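Local coordinates for protein NLP/P60 (Enterococcus faecium, PDB 6B8C) that probably hydrolyses peptide bonds in the stem peptides of peptidoglycan as a secreted NlpC/P60-family endopeptidase, releasing muropeptides that enhance host immunity, at residues 46-51 against 58-63. Residues are numbered along the deposited sequence; the frame is centred on the assembly and turned at random.
Sequences GGKDPS and FTRYVY
Pro50 rests on the ring of Tyr61 where the small beta hairpin of strands 48-49 and 52-53, in this NlpC/P60 domain, folds back beside helix 55-67, a worked example of a turn packed against the helix that follows it in sequence. The apolar, packed part is a CH-pi contact: Pro50 CD stands over one face of the phenol of Tyr61, 4.0 Å from the ring centroid and 30° off its normal, and Pro50 CG lies near the hydroxyl end. With CG anti to the backbone N (chi1 -167°), Tyr61 swings its ring out from the helix to the hairpin, where Tyr61 CD2 also comes within 3.4 Å of Lys48 O. Tyr38 meets the same ring edge-to-face, and Phe53 adds a second aromatic neighbour.

The solvent side is of another kind: Lys48 is exposed, and its extended chain runs along the edge of the Arg60 guanidinium without bonding to it. Lys48 CD lies 3.2 Å from Arg60 NH1, while the like-charged Lys48 NZ stays 3.7 Å from the same nitrogen. Asp70, in a salt bridge with Arg60 NH2, probably offsets some of that repulsion. Away from the helix, an Asx turn shapes the hairpin: Asp49 OD1 takes Ser51 N on its anti lone pair and Ser51 OG, at 2.7 Å, on its syn lone pair.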
loop_
_atom_site.group_PDB
_atom_site.type_symbol
_atom_site.label_atom_id
_atom_site.label_comp_id
_atom_site.label_asym_id
_atom_site.label_seq_id
_atom_site.Cartn_x
_atom_site.Cartn_y
_atom_site.Cartn_z
ATOM N N GLY A 46 3.448 13.473 3.121
ATOM C CA GLY A 46 2.384 13.962 2.270
ATOM C C GLY A 46 2.636 13.867 0.780
ATOM O O GLY A 46 1.793 14.327 0.003
ATOM N N GLY A 47 3.758 13.291 0.353
ATOM C CA GLY A 47 4.053 13.215 -1.069
ATOM C C GLY A 47 3.095 12.286 -1.794
ATOM O O GLY A 47 2.760 11.202 -1.312
ATOM N N LYS A 48 2.654 12.720 -2.981
ATOM C CA LYS A 48 1.637 11.998 -3.734
ATOM C C LYS A 48 2.043 11.682 -5.173
ATOM O O LYS A 48 1.182 11.279 -5.967
ATOM C CB LYS A 48 0.327 12.791 -3.737
ATOM C CG LYS A 48 -0.343 12.936 -2.375
ATOM C CD LYS A 48 -1.644 13.717 -2.502
ATOM C CE LYS A 48 -2.590 13.459 -1.338
ATOM N NZ LYS A 48 -3.954 14.017 -1.595
ATOM N N ASP A 49 3.312 11.850 -5.536
ATOM C CA ASP A 49 3.751 11.649 -6.910
ATOM C C ASP A 49 5.173 11.103 -6.892
ATOM O O ASP A 49 5.808 11.045 -5.833
ATOM C CB ASP A 49 3.652 12.956 -7.710
ATOM C CG ASP A 49 4.468 14.075 -7.112
ATOM O OD1 ASP A 49 5.714 13.982 -7.135
ATOM O OD2 ASP A 49 3.859 15.058 -6.631
ATOM N N PRO A 50 5.695 10.666 -8.051
ATOM C CA PRO A 50 7.010 9.990 -8.060
ATOM C C PRO A 50 8.193 10.843 -7.607
ATOM O O PRO A 50 9.296 10.297 -7.483
ATOM C CB PRO A 50 7.177 9.568 -9.526
ATOM C CG PRO A 50 5.790 9.401 -10.017
ATOM C CD PRO A 50 4.999 10.486 -9.340
ATOM N N SER A 51 8.026 12.143 -7.363
ATOM C CA SER A 51 9.124 12.900 -6.770
ATOM C C SER A 51 9.269 12.633 -5.277
ATOM O O SER A 51 10.298 12.988 -4.692
ATOM C CB SER A 51 8.940 14.402 -7.009
ATOM O OG SER A 51 8.019 14.962 -6.091
ATOM N N PHE A 58 1.736 6.658 -2.014
ATOM C CA PHE A 58 2.247 5.626 -2.909
ATOM C C PHE A 58 1.135 4.681 -3.365
ATOM O O PHE A 58 0.962 4.438 -4.569
ATOM C CB PHE A 58 3.368 4.868 -2.196
ATOM C CG PHE A 58 3.825 3.646 -2.918
ATOM C CD1 PHE A 58 4.357 3.739 -4.188
ATOM C CD2 PHE A 58 3.734 2.400 -2.320
ATOM C CE1 PHE A 58 4.783 2.610 -4.856
ATOM C CE2 PHE A 58 4.157 1.266 -2.984
ATOM C CZ PHE A 58 4.682 1.370 -4.252
ATOM N N THR A 59 0.365 4.144 -2.414
ATOM C CA THR A 59 -0.718 3.226 -2.765
ATOM C C THR A 59 -1.789 3.923 -3.597
ATOM O O THR A 59 -2.309 3.347 -4.568
ATOM C CB THR A 59 -1.330 2.624 -1.498
ATOM O OG1 THR A 59 -1.917 3.663 -0.706
ATOM C CG2 THR A 59 -0.263 1.919 -0.673
ATOM N N ARG A 60 -2.136 5.164 -3.232
ATOM C CA ARG A 60 -3.101 5.915 -4.024
ATOM C C ARG A 60 -2.607 6.114 -5.449
ATOM O O ARG A 60 -3.379 5.976 -6.403
ATOM C CB ARG A 60 -3.386 7.266 -3.370
ATOM C CG ARG A 60 -4.368 8.116 -4.156
ATOM C CD ARG A 60 -4.811 9.346 -3.384
ATOM N NE ARG A 60 -3.987 10.514 -3.672
ATOM C CZ ARG A 60 -4.187 11.331 -4.701
ATOM N NH1 ARG A 60 -3.388 12.373 -4.889
ATOM N NH2 ARG A 60 -5.185 11.104 -5.548
ATOM N N TYR A 61 -1.321 6.431 -5.613
ATOM C CA TYR A 61 -0.778 6.662 -6.946
ATOM C C TYR A 61 -0.798 5.388 -7.779
ATOM O O TYR A 61 -1.138 5.422 -8.967
ATOM C CB TYR A 61 0.644 7.213 -6.835
ATOM C CG TYR A 61 1.177 7.773 -8.132
ATOM C CD1 TYR A 61 2.013 7.018 -8.947
ATOM C CD2 TYR A 61 0.831 9.053 -8.549
ATOM C CE1 TYR A 61 2.497 7.529 -10.138
ATOM C CE2 TYR A 61 1.306 9.571 -9.738
ATOM C CZ TYR A 61 2.137 8.806 -10.529
ATOM O OH TYR A 61 2.615 9.322 -11.713
ATOM N N VAL A 62 -0.432 4.258 -7.173
ATOM C CA VAL A 62 -0.457 2.988 -7.898
ATOM C C VAL A 62 -1.872 2.681 -8.379
ATOM O O VAL A 62 -2.098 2.358 -9.557
ATOM C CB VAL A 62 0.105 1.857 -7.019
ATOM C CG1 VAL A 62 -0.068 0.513 -7.701
ATOM C CG2 VAL A 62 1.576 2.112 -6.722
ATOM N N TYR A 63 -2.851 2.789 -7.474
ATOM C CA TYR A 63 -4.222 2.478 -7.865
ATOM C C TYR A 63 -4.766 3.483 -8.866
ATOM O O TYR A 63 -5.573 3.118 -9.725
ATOM C CB TYR A 63 -5.115 2.395 -6.632
ATOM C CG TYR A 63 -5.147 0.997 -6.086
ATOM C CD1 TYR A 63 -4.166 0.554 -5.215
ATOM C CD2 TYR A 63 -6.132 0.102 -6.482
ATOM C CE1 TYR A 63 -4.177 -0.732 -4.730
ATOM C CE2 TYR A 63 -6.152 -1.189 -6.002
ATOM C CZ TYR A 63 -5.173 -1.599 -5.124
ATOM O OH TYR A 63 -5.182 -2.885 -4.638
#